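Local coordinates for scarecrow-like protein 3 (Arabidopsis thaliana, PDB 6KPB) that probably acts as a GRAS-family transcription factor in plant development and binds zinc finger proteins of the IDD family, including JACKDAW/IDD10, at residues 410-413 with 414-417. Sequence-based numbering, arbitrary orientation.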
loop_
_atom_site.group_PDB
_atom_site.type_symbol
_atom_site.label_atom_id
_atom_site.label_comp_id
_atom_site.label_asym_id
_atom_site.label_seq_id
_atom_site.Cartn_x
_atom_site.Cartn_y
_atom_site.Cartn_z
ATOM N N PHE A 410 -3.633 -1.343 24.454
ATOM C CA PHE A 410 -2.870 -0.172 24.038
ATOM C C PHE A 410 -2.988 0.099 22.543
ATOM O O PHE A 410 -2.808 1.245 22.118
ATOM C CB PHE A 410 -1.398 -0.344 24.418
ATOM N N GLU A 411 -3.290 -0.924 21.739
ATOM C CA GLU A 411 -3.381 -0.743 20.295
ATOM C C GLU A 411 -4.549 0.145 19.888
ATOM O O GLU A 411 -4.540 0.684 18.777
ATOM C CB GLU A 411 -3.499 -2.100 19.599
ATOM N N ARG A 412 -5.551 0.307 20.750
ATOM C CA ARG A 412 -6.709 1.147 20.449
ATOM C C ARG A 412 -6.434 2.546 20.985
ATOM O O ARG A 412 -6.615 2.815 22.175
ATOM C CB ARG A 412 -7.978 0.553 21.051
ATOM C CG ARG A 412 -9.263 1.137 20.483
ATOM C CD ARG A 412 -10.470 0.333 20.926
ATOM N NE ARG A 412 -11.031 0.823 22.182
ATOM C CZ ARG A 412 -11.551 0.038 23.121
ATOM N NH1 ARG A 412 -11.561 -1.276 22.954
ATOM N NH2 ARG A 412 -12.047 0.566 24.230
ATOM N N ARG A 413 -5.993 3.442 20.102
ATOM C CA ARG A 413 -5.647 4.799 20.499
ATOM C C ARG A 413 -6.804 5.777 20.350
ATOM O O ARG A 413 -6.828 6.798 21.047
ATOM C CB ARG A 413 -4.457 5.302 19.676
ATOM C CG ARG A 413 -3.408 4.239 19.396
ATOM C CD ARG A 413 -2.038 4.856 19.168
ATOM N NE ARG A 413 -1.559 5.558 20.355
ATOM C CZ ARG A 413 -1.012 4.955 21.407
ATOM N NH1 ARG A 413 -0.877 3.637 21.424
ATOM N NH2 ARG A 413 -0.602 5.671 22.445
ATOM N N GLU A 414 -7.761 5.491 19.468
ATOM C CA GLU A 414 -8.887 6.389 19.211
ATOM C C GLU A 414 -9.993 6.184 20.250
ATOM O O GLU A 414 -11.127 5.822 19.942
ATOM C CB GLU A 414 -9.411 6.179 17.796
ATOM C CG GLU A 414 -8.440 6.588 16.698
ATOM C CD GLU A 414 -8.046 8.049 16.785
ATOM O OE1 GLU A 414 -6.933 8.340 17.277
ATOM O OE2 GLU A 414 -8.853 8.909 16.376
ATOM N N ARG A 415 -9.638 6.439 21.511
ATOM C CA ARG A 415 -10.564 6.264 22.630
ATOM C C ARG A 415 -11.242 7.602 22.919
ATOM O O ARG A 415 -10.939 8.302 23.888
ATOM C CB ARG A 415 -9.833 5.716 23.849
ATOM C CG ARG A 415 -9.277 4.317 23.641
ATOM C CD ARG A 415 -8.481 3.842 24.842
ATOM N NE ARG A 415 -8.169 2.419 24.753
ATOM C CZ ARG A 415 -8.913 1.460 25.289
ATOM N NH1 ARG A 415 -10.013 1.772 25.961
ATOM N NH2 ARG A 415 -8.559 0.188 25.159
ATOM N N HIS A 416 -12.186 7.950 22.050
ATOM C CA HIS A 416 -12.892 9.217 22.175
ATOM C C HIS A 416 -13.881 9.167 23.333
ATOM O O HIS A 416 -14.571 8.165 23.540
ATOM C CB HIS A 416 -13.621 9.542 20.871
ATOM C CG HIS A 416 -12.757 9.432 19.651
ATOM N ND1 HIS A 416 -13.249 9.044 18.423
ATOM C CD2 HIS A 416 -11.434 9.657 19.471
ATOM C CE1 HIS A 416 -12.267 9.033 17.539
ATOM N NE2 HIS A 416 -11.155 9.402 18.150
ATOM N N GLU A 417 -13.944 10.257 24.095
ATOM C CA GLU A 417 -14.898 10.387 25.186
ATOM C C GLU A 417 -15.534 11.769 25.123
ATOM O O GLU A 417 -15.026 12.678 24.463
ATOM C CB GLU A 417 -14.235 10.150 26.551
ATOM C CG GLU A 417 -13.723 8.728 26.748
ATOM C CD GLU A 417 -13.360 8.429 28.190
ATOM O OE1 GLU A 417 -13.005 9.375 28.925
ATOM O OE2 GLU A 417 -13.437 7.247 28.591
#
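Arg415 lays its guanidinium over one face of that of Arg412, the two side chains crossing at about a right angle and their flat ends 33° from parallel. Arg415 NH2 sits 3.6 Å above the middle of the Arg412 plane, while Arg412 NH2 and Arg415 NH1, both donors, face each other at 2.9 Å without a bond. The chain of Arg415 runs extended from CG to NE, with CG beside the backbone N (chi1 -65°), which carries it back past the Arg412 carbonyl; NE gives a weak, bent hydrogen bond to Arg412 O, 3.0 Å away. Arginine suits both places, since a flat group can stack while its N-H groups reach outward: Arg412 NH1 forms a salt bridge with Glu408 OE2, which probably offsets part of the like charge, and Asn356 OD1 and Gly409 O are neutral acceptors for Arg412 NH2 and Arg415 NH2. Replacing Arg415 by alanine removes the guanidinium, which would probably leave one face of Arg412 without its cover and Arg412 O and Gly409 O without these donors. The residues lie in the loop between helices 387-406 and 419-428, in the predicted SAW region of the GRAS domain, and consecutive inverse gamma turns centred on Glu414 and Arg415 fold it tightly. Glu414 bends at chi2 (-59°), and His416 NE2 donates a hydrogen bond to its OE2 (2.9 Å), which lies close to the imidazole plane; OE1 accepts another from His261 NE2.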